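Local coordinates for putative nucleotide sugar epimerase/ dehydratase (Bordetella bronchiseptica, PDB 2Q1S), which binds NADH in a Rossmann-type nucleotide site and is probably a nucleotide-sugar epimerase or dehydratase of the lipopolysaccharide O-antigen biosynthesis pathway, at residues 216-221 with 229-234; 210-215 with 260-265; 221-226 with 370-375. All blocks are in the same frame, centred on the assembly; numbering follows the deposited sequence.

Contact 1: 216-221 with 229-234. With NAI (1,4-dihydronicotinamide adenine dinucleotide), chain B.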
loop_
_atom_site.group_PDB
_atom_site.type_symbol
_atom_site.label_atom_id
_atom_site.label_comp_id
_atom_site.label_asym_id
_atom_site.label_seq_id
_atom_site.Cartn_x
_atom_site.Cartn_y
_atom_site.Cartn_z
ATOM N N GLU A 216 -28.168 -4.981 -0.008
ATOM C CA GLU A 216 -27.319 -4.744 -1.184
ATOM C C GLU A 216 -28.210 -4.361 -2.330
ATOM O O GLU A 216 -29.003 -5.188 -2.809
ATOM C CB GLU A 216 -26.486 -5.982 -1.569
ATOM C CG GLU A 216 -25.585 -5.660 -2.759
ATOM C CD GLU A 216 -24.532 -6.689 -3.082
ATOM O OE1 GLU A 216 -24.636 -7.863 -2.669
ATOM O OE2 GLU A 216 -23.569 -6.309 -3.788
ATOM N N ILE A 217 -28.099 -3.089 -2.743
ATOM C CA ILE A 217 -28.983 -2.509 -3.756
ATOM C C ILE A 217 -28.209 -2.352 -5.061
ATOM O O ILE A 217 -27.242 -1.590 -5.117
ATOM C CB ILE A 217 -29.498 -1.120 -3.293
ATOM C CG1 ILE A 217 -30.290 -1.245 -1.984
ATOM C CG2 ILE A 217 -30.313 -0.423 -4.439
ATOM C CD1 ILE A 217 -30.561 0.097 -1.212
ATOM N N LEU A 218 -28.660 -3.029 -6.118
ATOM C CA LEU A 218 -28.047 -2.827 -7.438
ATOM C C LEU A 218 -28.088 -1.342 -7.783
ATOM O O LEU A 218 -29.113 -0.697 -7.582
ATOM C CB LEU A 218 -28.774 -3.643 -8.517
ATOM C CG LEU A 218 -28.783 -5.172 -8.322
ATOM C CD1 LEU A 218 -29.649 -5.833 -9.390
ATOM C CD2 LEU A 218 -27.384 -5.796 -8.354
ATOM N N GLY A 219 -26.951 -0.788 -8.245
ATOM C CA GLY A 219 -26.942 0.628 -8.669
ATOM C C GLY A 219 -26.748 1.602 -7.507
ATOM O O GLY A 219 -26.776 2.812 -7.719
ATOM N N ALA A 220 -26.567 1.110 -6.285
ATOM C CA ALA A 220 -26.383 2.010 -5.145
ATOM C C ALA A 220 -25.230 3.003 -5.371
ATOM O O ALA A 220 -24.146 2.623 -5.818
ATOM C CB ALA A 220 -26.190 1.231 -3.856
ATOM N N GLY A 221 -25.481 4.276 -5.074
ATOM C CA GLY A 221 -24.439 5.316 -5.093
ATOM C C GLY A 221 -24.193 5.929 -6.454
ATOM O O GLY A 221 -25.061 5.886 -7.324
ATOM N N THR A 229 -21.258 -1.029 -11.373
ATOM C CA THR A 229 -21.948 -0.108 -10.472
ATOM C C THR A 229 -23.403 -0.573 -10.319
ATOM O O THR A 229 -23.976 -0.562 -9.223
ATOM C CB THR A 229 -21.929 1.342 -11.009
ATOM O OG1 THR A 229 -20.622 1.915 -10.838
ATOM C CG2 THR A 229 -22.956 2.238 -10.278
ATOM N N VAL A 230 -23.983 -1.000 -11.435
ATOM C CA VAL A 230 -25.345 -1.566 -11.407
ATOM C C VAL A 230 -25.302 -3.038 -10.955
ATOM O O VAL A 230 -25.813 -3.374 -9.892
ATOM C CB VAL A 230 -26.057 -1.397 -12.746
ATOM C CG1 VAL A 230 -27.426 -2.080 -12.672
ATOM C CG2 VAL A 230 -26.247 0.096 -13.040
ATOM N N TRP A 231 -24.627 -3.875 -11.747
ATOM C CA TRP A 231 -24.529 -5.315 -11.539
ATOM C C TRP A 231 -23.394 -5.608 -10.578
ATOM O O TRP A 231 -22.326 -6.081 -10.966
ATOM C CB TRP A 231 -24.332 -6.008 -12.903
ATOM C CG TRP A 231 -25.336 -5.523 -13.933
ATOM C CD1 TRP A 231 -25.094 -4.771 -15.057
ATOM C CD2 TRP A 231 -26.757 -5.689 -13.864
ATOM N NE1 TRP A 231 -26.292 -4.500 -15.719
ATOM C CE2 TRP A 231 -27.324 -5.061 -15.011
ATOM C CE3 TRP A 231 -27.608 -6.351 -12.967
ATOM C CZ2 TRP A 231 -28.704 -5.055 -15.254
ATOM C CZ3 TRP A 231 -28.975 -6.343 -13.205
ATOM C CH2 TRP A 231 -29.510 -5.701 -14.347
ATOM N N ARG A 232 -23.658 -5.349 -9.304
ATOM C CA ARG A 232 -22.614 -5.326 -8.271
ATOM C C ARG A 232 -21.963 -6.663 -8.004
ATOM O O ARG A 232 -20.746 -6.734 -7.795
ATOM C CB ARG A 232 -23.187 -4.835 -6.946
ATOM C CG ARG A 232 -23.532 -3.371 -6.909
ATOM C CD ARG A 232 -24.256 -3.083 -5.598
ATOM N NE ARG A 232 -23.543 -3.421 -4.350
ATOM C CZ ARG A 232 -23.092 -2.517 -3.485
ATOM N NH1 ARG A 232 -23.193 -1.215 -3.796
ATOM N NH2 ARG A 232 -22.596 -2.887 -2.304
ATOM N N ASN A 233 -22.793 -7.704 -7.949
ATOM C CA ASN A 233 -22.344 -9.036 -7.558
ATOM C C ASN A 233 -23.351 -10.050 -8.098
ATOM O O ASN A 233 -24.489 -9.691 -8.413
ATOM C CB ASN A 233 -22.288 -9.110 -6.031
ATOM C CG ASN A 233 -20.988 -8.561 -5.470
ATOM O OD1 ASN A 233 -19.903 -9.059 -5.798
ATOM N ND2 ASN A 233 -21.081 -7.571 -4.591
ATOM N N VAL A 234 -22.924 -11.306 -8.185
ATOM C CA VAL A 234 -23.699 -12.345 -8.853
ATOM C C VAL A 234 -25.052 -12.588 -8.170
ATOM O O VAL A 234 -26.070 -12.697 -8.847
ATOM C CB VAL A 234 -22.897 -13.652 -9.053
ATOM C CG1 VAL A 234 -22.435 -14.250 -7.704
ATOM C CG2 VAL A 234 -23.655 -14.661 -9.932
HETATM P PA NAI B . -20.355 -1.089 -0.023
HETATM O O1A NAI B . -19.805 -0.406 -1.223
HETATM O O2A NAI B . -21.885 -1.288 0.090
HETATM O O5B NAI B . -19.853 -0.444 1.286
HETATM C C5B NAI B . -18.736 0.446 1.387
HETATM C C4B NAI B . -19.167 1.792 1.942
HETATM O O4B NAI B . -18.034 2.653 1.982
HETATM C C3B NAI B . -20.227 2.465 1.030
HETATM O O3B NAI B . -21.360 2.868 1.818
HETATM C C2B NAI B . -19.500 3.701 0.521
HETATM O O2B NAI B . -20.306 4.890 0.258
HETATM C C1B NAI B . -18.513 3.976 1.657
HETATM N N9A NAI B . -17.392 4.828 1.300
HETATM C C8A NAI B . -16.689 4.825 0.126
HETATM N N7A NAI B . -15.706 5.724 0.205
HETATM C C5A NAI B . -15.731 6.325 1.428
HETATM C C6A NAI B . -14.976 7.361 2.146
HETATM N N6A NAI B . -13.931 8.003 1.610
HETATM N N1A NAI B . -15.336 7.697 3.424
HETATM C C2A NAI B . -16.400 7.061 3.985
HETATM N N3A NAI B . -17.150 6.099 3.423
HETATM C C4A NAI B . -16.862 5.678 2.140
HETATM O O3 NAI B . -19.661 -2.530 -0.061
HETATM P PN NAI B . -19.710 -3.728 1.036
HETATM O O1N NAI B . -19.826 -4.996 0.349
HETATM O O2N NAI B . -20.658 -3.270 2.115
HETATM O O5D NAI B . -18.214 -3.593 1.689
HETATM C C5D NAI B . -18.010 -3.336 3.089
HETATM C C4D NAI B . -16.572 -3.742 3.418
HETATM O O4D NAI B . -16.445 -5.134 3.259
HETATM C C3D NAI B . -15.552 -3.163 2.435
HETATM O O3D NAI B . -14.409 -2.758 3.199
HETATM C C2D NAI B . -15.245 -4.301 1.511
HETATM O O2D NAI B . -13.921 -4.169 0.927
HETATM C C1D NAI B . -15.316 -5.486 2.433
HETATM N N1N NAI B . -15.576 -6.735 1.764
HETATM C C2N NAI B . -16.805 -7.052 1.240
HETATM C C3N NAI B . -17.027 -8.280 0.624
HETATM C C7N NAI B . -18.381 -8.644 0.021
HETATM O O7N NAI B . -18.509 -9.746 -0.485
HETATM N N7N NAI B . -19.369 -7.719 0.117
HETATM C C4N NAI B . -15.992 -9.253 0.582
HETATM C C5N NAI B . -14.743 -8.905 1.171
HETATM C C6N NAI B . -14.582 -7.661 1.779
HETATM O O HOH W 1 -21.145 -5.298 -2.005
HETATM O O HOH W 2 -23.408 0.048 -6.506
#
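The guanidinium of Arg232 is met at its edge by two anionic groups: OE2 of Glu216 lies in its plane, and O2A of the NADH pyrophosphate also sits in plane. Val230 CG1 covers one face of the Trp231 ring, while Leu218 CD1 approaches Trp231 CZ3 obliquely at 3.9 Å. The carboxylate of Glu216 stands nearly upright to the guanidinium, the planes 84° apart, and the salt bridge runs through one bond: Arg232 NE donates a hydrogen bond to Glu216 OE2 at 2.9 Å, on the anti lone pair. The syn lone pair of OE2 takes Asn233 ND2, also at 2.9 Å and almost straight (173°). With CG anti to the backbone N (chi1 -178°) and an extended chain, Glu216 delivers this one oxygen to both donors. In this NADH-bound Rossmann-type enzyme, Arg232 NH2 reaches O2A at 3.0 Å, and a water that accepts from NH2 lies within bonding distance of OE2 and of the cofactor's O1N; Glu216 thus probably helps to position the phosphate-binding arginine. A second water links Arg232 NH1 to the carbonyls of Ala220 and Thr229. In the type II turn Ile217-Ala220, Gly219 N makes two weak bonds, to Thr229 O (3.1 Å) and Val230 O (3.3 Å).

Contact 2: 210-215 with 260-265; sequences NVYGPG and FIFVED. With NAI (1,4-dihydronicotinamide adenine dinucleotide), chain B.
Two neighbouring parallel strands of the Rossmann-type sheet, 203-212 and 257-262, meet here at their C-terminal ends beside the nicotinamide of NADH. Val211 pairs with Ile261 and Tyr212 with Phe262. Ile261 N donates to Asn210 O at 3.0 Å, although from 41° above the carbonyl plane, and Tyr212 N donates to Ile261 O at 3.1 Å. A weak, bent bond from Val263 N to Tyr212 O (2.9 Å) ends the ladder where the second strand passes into helix 263-276.

Side chains divide between the two sides of the sheet. On the side of Val211 and Ile261, Val211 uses both branches: CG1, anti to the backbone N, packs on Val263 CB at 3.7 Å, and CG2 turns to the cofactor amide, 3.5 Å from O7N. On the other side, the Tyr212 ring bends back over the neighbouring strand because CG sits between the backbone N and the carbonyl carbon (chi1 71°). Its CE1 atom thereby reaches Phe260 CB, and CE2 comes within 3.8 Å of Phe262 CD1; the two rings are oblique, with planes at 59°. Pro214 CD lies 3.5 Å from Phe262 CE1, the two side chains crossing at about a right angle. Helix 343-356 covers this aromatic group through Ile343, Thr350 and Trp353.

Val211 N donates to the carboxamide oxygen O7N of NADH at 3.1 Å, so a backbone amide at a strand end helps to hold the carboxamide, consistent with the cofactor site of an extended short-chain dehydrogenase/reductase, at the C-terminal edge of a parallel sheet.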
loop_
_atom_site.group_PDB
_atom_site.type_symbol
_atom_site.label_atom_id
_atom_site.label_comp_id
_atom_site.label_asym_id
_atom_site.label_seq_id
_atom_site.Cartn_x
_atom_site.Cartn_y
_atom_site.Cartn_z
ATOM N N ASN A 210 -17.629 -12.943 -0.615
ATOM C CA ASN A 210 -18.882 -13.469 -1.129
ATOM C C ASN A 210 -20.055 -13.338 -0.161
ATOM O O ASN A 210 -20.878 -14.264 0.002
ATOM C CB ASN A 210 -18.653 -14.891 -1.628
ATOM C CG ASN A 210 -17.695 -14.908 -2.804
ATOM O OD1 ASN A 210 -17.928 -14.219 -3.809
ATOM N ND2 ASN A 210 -16.656 -15.674 -2.694
ATOM N N VAL A 211 -20.111 -12.168 0.473
ATOM C CA VAL A 211 -21.279 -11.772 1.282
ATOM C C VAL A 211 -22.496 -11.531 0.383
ATOM O O VAL A 211 -22.380 -11.032 -0.745
ATOM C CB VAL A 211 -20.991 -10.504 2.112
ATOM C CG1 VAL A 211 -22.083 -10.331 3.174
ATOM C CG2 VAL A 211 -19.608 -10.564 2.765
ATOM N N TYR A 212 -23.677 -11.907 0.872
ATOM C CA TYR A 212 -24.894 -11.602 0.123
ATOM C C TYR A 212 -26.018 -11.409 1.158
ATOM O O TYR A 212 -25.896 -11.865 2.310
ATOM C CB TYR A 212 -25.240 -12.742 -0.857
ATOM C CG TYR A 212 -25.718 -13.962 -0.126
ATOM C CD1 TYR A 212 -24.803 -14.803 0.498
ATOM C CD2 TYR A 212 -27.090 -14.222 0.025
ATOM C CE1 TYR A 212 -25.243 -15.939 1.223
ATOM C CE2 TYR A 212 -27.547 -15.321 0.734
ATOM C CZ TYR A 212 -26.627 -16.187 1.337
ATOM O OH TYR A 212 -27.062 -17.285 2.054
ATOM N N GLY A 213 -27.067 -10.706 0.763
ATOM C CA GLY A 213 -28.244 -10.608 1.612
ATOM C C GLY A 213 -29.042 -9.325 1.441
ATOM O O GLY A 213 -28.799 -8.531 0.523
ATOM N N PRO A 214 -30.021 -9.115 2.337
ATOM C CA PRO A 214 -30.779 -7.863 2.267
ATOM C C PRO A 214 -29.889 -6.627 2.402
ATOM O O PRO A 214 -28.876 -6.668 3.118
ATOM C CB PRO A 214 -31.735 -7.956 3.468
ATOM C CG PRO A 214 -31.749 -9.409 3.861
ATOM C CD PRO A 214 -30.435 -9.986 3.456
ATOM N N GLY A 215 -30.253 -5.552 1.714
ATOM C CA GLY A 215 -29.553 -4.281 1.884
ATOM C C GLY A 215 -28.494 -3.992 0.833
ATOM O O GLY A 215 -28.017 -2.865 0.769
ATOM N N PHE A 260 -20.184 -18.601 -0.192
ATOM C CA PHE A 260 -21.095 -17.499 0.122
ATOM C C PHE A 260 -21.346 -17.468 1.624
ATOM O O PHE A 260 -21.386 -18.525 2.280
ATOM C CB PHE A 260 -22.429 -17.654 -0.618
ATOM C CG PHE A 260 -22.306 -17.549 -2.112
ATOM C CD1 PHE A 260 -22.191 -16.313 -2.724
ATOM C CD2 PHE A 260 -22.288 -18.702 -2.910
ATOM C CE1 PHE A 260 -22.058 -16.211 -4.114
ATOM C CE2 PHE A 260 -22.153 -18.610 -4.293
ATOM C CZ PHE A 260 -22.041 -17.357 -4.896
ATOM N N ILE A 261 -21.527 -16.260 2.151
ATOM C CA ILE A 261 -21.849 -16.074 3.571
ATOM C C ILE A 261 -22.928 -15.004 3.703
ATOM O O ILE A 261 -22.861 -13.967 3.054
ATOM C CB ILE A 261 -20.592 -15.731 4.432
ATOM C CG1 ILE A 261 -20.968 -15.621 5.923
ATOM C CG2 ILE A 261 -19.856 -14.474 3.882
ATOM C CD1 ILE A 261 -19.800 -15.498 6.863
ATOM N N PHE A 262 -23.936 -15.278 4.539
ATOM C CA PHE A 262 -25.077 -14.369 4.665
ATOM C C PHE A 262 -24.675 -13.146 5.481
ATOM O O PHE A 262 -23.947 -13.274 6.471
ATOM C CB PHE A 262 -26.243 -15.127 5.312
ATOM C CG PHE A 262 -27.536 -14.357 5.392
ATOM C CD1 PHE A 262 -28.168 -13.894 4.249
ATOM C CD2 PHE A 262 -28.133 -14.116 6.641
ATOM C CE1 PHE A 262 -29.397 -13.220 4.337
ATOM C CE2 PHE A 262 -29.362 -13.417 6.740
ATOM C CZ PHE A 262 -29.975 -12.952 5.587
ATOM N N VAL A 263 -25.202 -11.987 5.111
ATOM C CA VAL A 263 -24.697 -10.736 5.653
ATOM C C VAL A 263 -24.930 -10.603 7.173
ATOM O O VAL A 263 -24.099 -10.044 7.868
ATOM C CB VAL A 263 -25.302 -9.516 4.898
ATOM C CG1 VAL A 263 -26.858 -9.380 5.132
ATOM C CG2 VAL A 263 -24.562 -8.238 5.233
ATOM N N GLU A 264 -26.027 -11.144 7.696
ATOM C CA GLU A 264 -26.244 -11.088 9.134
ATOM C C GLU A 264 -25.214 -11.901 9.905
ATOM O O GLU A 264 -24.866 -11.533 11.015
ATOM C CB GLU A 264 -27.671 -11.544 9.464
ATOM C CG GLU A 264 -28.730 -10.596 8.801
ATOM C CD GLU A 264 -30.185 -10.957 9.084
ATOM O OE1 GLU A 264 -30.448 -11.817 9.961
ATOM O OE2 GLU A 264 -31.069 -10.358 8.411
ATOM N N ASP A 265 -24.727 -12.998 9.320
ATOM C CA ASP A 265 -23.607 -13.739 9.911
ATOM C C ASP A 265 -22.334 -12.872 9.879
ATOM O O ASP A 265 -21.587 -12.860 10.860
ATOM C CB ASP A 265 -23.340 -15.065 9.193
ATOM C CG ASP A 265 -24.343 -16.179 9.594
ATOM O OD1 ASP A 265 -25.007 -16.083 10.662
ATOM O OD2 ASP A 265 -24.431 -17.157 8.828
HETATM P PA NAI B . -20.355 -1.089 -0.023
HETATM O O1A NAI B . -19.805 -0.406 -1.223
HETATM O O2A NAI B . -21.885 -1.288 0.090
HETATM O O5B NAI B . -19.853 -0.444 1.286
HETATM C C5B NAI B . -18.736 0.446 1.387
HETATM C C4B NAI B . -19.167 1.792 1.942
HETATM O O4B NAI B . -18.034 2.653 1.982
HETATM C C3B NAI B . -20.227 2.465 1.030
HETATM O O3B NAI B . -21.360 2.868 1.818
HETATM C C2B NAI B . -19.500 3.701 0.521
HETATM O O2B NAI B . -20.306 4.890 0.258
HETATM C C1B NAI B . -18.513 3.976 1.657
HETATM N N9A NAI B . -17.392 4.828 1.300
HETATM C C8A NAI B . -16.689 4.825 0.126
HETATM N N7A NAI B . -15.706 5.724 0.205
HETATM C C5A NAI B . -15.731 6.325 1.428
HETATM C C6A NAI B . -14.976 7.361 2.146
HETATM N N6A NAI B . -13.931 8.003 1.610
HETATM N N1A NAI B . -15.336 7.697 3.424
HETATM C C2A NAI B . -16.400 7.061 3.985
HETATM N N3A NAI B . -17.150 6.099 3.423
HETATM C C4A NAI B . -16.862 5.678 2.140
HETATM O O3 NAI B . -19.661 -2.530 -0.061
HETATM P PN NAI B . -19.710 -3.728 1.036
HETATM O O1N NAI B . -19.826 -4.996 0.349
HETATM O O2N NAI B . -20.658 -3.270 2.115
HETATM O O5D NAI B . -18.214 -3.593 1.689
HETATM C C5D NAI B . -18.010 -3.336 3.089
HETATM C C4D NAI B . -16.572 -3.742 3.418
HETATM O O4D NAI B . -16.445 -5.134 3.259
HETATM C C3D NAI B . -15.552 -3.163 2.435
HETATM O O3D NAI B . -14.409 -2.758 3.199
HETATM C C2D NAI B . -15.245 -4.301 1.511
HETATM O O2D NAI B . -13.921 -4.169 0.927
HETATM C C1D NAI B . -15.316 -5.486 2.433
HETATM N N1N NAI B . -15.576 -6.735 1.764
HETATM C C2N NAI B . -16.805 -7.052 1.240
HETATM C C3N NAI B . -17.027 -8.280 0.624
HETATM C C7N NAI B . -18.381 -8.644 0.021
HETATM O O7N NAI B . -18.509 -9.746 -0.485
HETATM N N7N NAI B . -19.369 -7.719 0.117
HETATM C C4N NAI B . -15.992 -9.253 0.582
HETATM C C5N NAI B . -14.743 -8.905 1.171
HETATM C C6N NAI B . -14.582 -7.661 1.779
#

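Contact 3: 221-226 with 370-375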
loop_
_atom_site.group_PDB
_atom_site.type_symbol
_atom_site.label_atom_id
_atom_site.label_comp_id
_atom_site.label_asym_id
_atom_site.label_seq_id
_atom_site.Cartn_x
_atom_site.Cartn_y
_atom_site.Cartn_z
ATOM N N GLY A 221 -25.481 4.276 -5.074
ATOM C CA GLY A 221 -24.439 5.316 -5.093
ATOM C C GLY A 221 -24.193 5.929 -6.454
ATOM O O GLY A 221 -25.061 5.886 -7.324
ATOM N N ARG A 222 -23.002 6.494 -6.638
ATOM C CA ARG A 222 -22.639 7.214 -7.864
ATOM C C ARG A 222 -22.126 6.243 -8.915
ATOM O O ARG A 222 -21.673 5.154 -8.551
ATOM C CB ARG A 222 -21.557 8.249 -7.553
ATOM C CG ARG A 222 -21.909 9.072 -6.336
ATOM C CD ARG A 222 -20.945 10.214 -6.048
ATOM N NE ARG A 222 -20.825 10.296 -4.597
ATOM C CZ ARG A 222 -19.771 10.754 -3.933
ATOM N NH1 ARG A 222 -18.717 11.240 -4.585
ATOM N NH2 ARG A 222 -19.790 10.733 -2.611
ATOM N N TRP A 223 -22.198 6.628 -10.194
ATOM C CA TRP A 223 -21.543 5.892 -11.267
ATOM C C TRP A 223 -20.030 5.798 -10.995
ATOM O O TRP A 223 -19.347 6.807 -10.882
ATOM C CB TRP A 223 -21.750 6.616 -12.598
ATOM C CG TRP A 223 -21.114 5.934 -13.734
ATOM C CD1 TRP A 223 -20.004 6.349 -14.443
ATOM C CD2 TRP A 223 -21.547 4.710 -14.338
ATOM N NE1 TRP A 223 -19.739 5.458 -15.462
ATOM C CE2 TRP A 223 -20.683 4.456 -15.439
ATOM C CE3 TRP A 223 -22.602 3.820 -14.084
ATOM C CZ2 TRP A 223 -20.821 3.321 -16.252
ATOM C CZ3 TRP A 223 -22.752 2.696 -14.905
ATOM C CH2 TRP A 223 -21.858 2.450 -15.968
ATOM N N ARG A 224 -19.507 4.587 -10.893
ATOM C CA ARG A 224 -18.090 4.439 -10.619
ATOM C C ARG A 224 -17.325 3.923 -11.850
ATOM O O ARG A 224 -16.228 3.336 -11.709
ATOM C CB ARG A 224 -17.878 3.597 -9.344
ATOM C CG ARG A 224 -18.428 4.340 -8.127
ATOM C CD ARG A 224 -18.399 3.550 -6.843
ATOM N NE ARG A 224 -19.001 2.217 -6.919
ATOM C CZ ARG A 224 -20.293 1.928 -6.868
ATOM N NH1 ARG A 224 -21.193 2.904 -6.840
ATOM N NH2 ARG A 224 -20.672 0.654 -6.891
ATOM N N GLY A 225 -17.874 4.155 -13.041
ATOM C CA GLY A 225 -17.091 3.915 -14.231
ATOM C C GLY A 225 -17.542 2.798 -15.151
ATOM O O GLY A 225 -17.332 2.870 -16.353
ATOM N N THR A 226 -18.110 1.736 -14.572
ATOM C CA THR A 226 -18.409 0.523 -15.327
ATOM C C THR A 226 -19.784 -0.032 -14.947
ATOM O O THR A 226 -20.360 0.356 -13.912
ATOM C CB THR A 226 -17.341 -0.585 -15.088
ATOM O OG1 THR A 226 -17.661 -1.296 -13.892
ATOM C CG2 THR A 226 -15.903 0.001 -14.976
ATOM N N SER A 370 -28.207 6.116 -18.632
ATOM C CA SER A 370 -27.404 6.864 -19.601
ATOM C C SER A 370 -25.925 6.450 -19.604
ATOM O O SER A 370 -25.326 6.266 -20.664
ATOM C CB SER A 370 -27.547 8.364 -19.331
ATOM O OG SER A 370 -26.617 9.121 -20.089
ATOM N N ALA A 371 -25.350 6.303 -18.411
ATOM C CA ALA A 371 -23.972 5.866 -18.238
ATOM C C ALA A 371 -23.810 4.458 -18.811
ATOM O O ALA A 371 -22.855 4.197 -19.561
ATOM C CB ALA A 371 -23.582 5.899 -16.764
ATOM N N LEU A 372 -24.751 3.576 -18.463
ATOM C CA LEU A 372 -24.804 2.208 -19.009
ATOM C C LEU A 372 -24.839 2.160 -20.528
ATOM O O LEU A 372 -24.220 1.285 -21.133
ATOM C CB LEU A 372 -26.030 1.455 -18.485
ATOM C CG LEU A 372 -26.004 0.615 -17.200
ATOM C CD1 LEU A 372 -27.146 -0.410 -17.258
ATOM C CD2 LEU A 372 -24.659 -0.108 -16.956
ATOM N N ALA A 373 -25.583 3.090 -21.127
ATOM C CA ALA A 373 -25.733 3.156 -22.584
ATOM C C ALA A 373 -24.438 3.614 -23.271
ATOM O O ALA A 373 -24.045 3.062 -24.304
ATOM C CB ALA A 373 -26.899 4.066 -22.974
ATOM N N THR A 374 -23.777 4.602 -22.666
ATOM C CA THR A 374 -22.512 5.155 -23.171
ATOM C C THR A 374 -21.310 4.197 -23.006
ATOM O O THR A 374 -20.350 4.261 -23.779
ATOM C CB THR A 374 -22.203 6.508 -22.474
ATOM O OG1 THR A 374 -23.303 7.408 -22.679
ATOM C CG2 THR A 374 -20.930 7.153 -23.037
ATOM N N TYR A 375 -21.368 3.312 -22.014
ATOM C CA TYR A 375 -20.193 2.495 -21.649
ATOM C C TYR A 375 -19.568 1.686 -22.801
ATOM O O TYR A 375 -20.164 0.724 -23.297
ATOM C CB TYR A 375 -20.473 1.571 -20.449
ATOM C CG TYR A 375 -19.228 0.819 -19.995
ATOM C CD1 TYR A 375 -18.210 1.476 -19.277
ATOM C CD2 TYR A 375 -19.045 -0.527 -20.304
ATOM C CE1 TYR A 375 -17.058 0.812 -18.882
ATOM C CE2 TYR A 375 -17.891 -1.205 -19.900
ATOM C CZ TYR A 375 -16.901 -0.523 -19.189
ATOM O OH TYR A 375 -15.761 -1.180 -18.783
#
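The backbones of loop 221-226 and of the C-terminal helix 369-374 stay well separated, their closest CA pairs being Trp223 with Ala371 at 7.4 Å and Thr226 with Tyr375 at 6.9 Å, so the contact is made mainly through side chains, on the helix side by Ala371, Leu372 and Tyr375. This is loop-to-helix packing at the periphery of the Rossmann-type enzyme: a loop between strand 203-212 and helix 234-243 meets the last helix of the chain, about 21 Å (centre to centre) from the middle of the subunit. No hydrogen bond crosses between the segments.

Trp223 carries most of the contact. Its CG is anti to the backbone N (chi1 180°), which swings the indole out from the loop toward the helix. The methyl of Ala371 then lies over the centre of one face: CB is 3.4 Å from the centroid of the six-membered ring and only 13° off the ring normal, a close CH-pi contact. On the opposite face the loop folds back beneath its own indole, with Gly225 N and Thr226 N offset toward the rim. The ring is therefore held between the helix and its own backbone. At the ring edge, Leu372 CD2 meets Trp223 CH2 at 3.9 Å, the two side chains crossing at about a right angle, and Tyr375 CD1 stands near the same plane. Leu372 and Tyr375 also rest on Pro227, the next residue of the same loop.

Tyr375, the first residue to leave the helical conformation, points its side chain back at the loop. Thr226 lies alongside it, the two side chains pointing the same way, and Thr226 CA makes a second, off-centre CH-pi contact with the phenol ring. Gly225 O approaches this ring obliquely, 3.3 Å from Tyr375 CE1.

How the contacts relate
Contact 2 opens the series along the chain with 210-215 and its partner 260-265; both segments of contact 1 fall between these, in the loop joining strand 203-212 to helix 234-243. Contact 3 takes up the same loop, sharing Gly221 with contact 1, and ties it to the far C-terminus. Centres of contacts 1 and 2 are about 14 Å apart, those of 1 and 3 about 11 Å, and those of 2 and 3 about 25 Å. Val234 CG1 touches Phe260 CE1 at 4.1 Å, and Thr229 OG1 probably bonds Arg224 N at 2.9 Å. Contacts 1 and 2 both reach NADH, at its pyrophosphate and its nicotinamide carboxamide, while contact 3 packs the middle of the loop against helix 369-374.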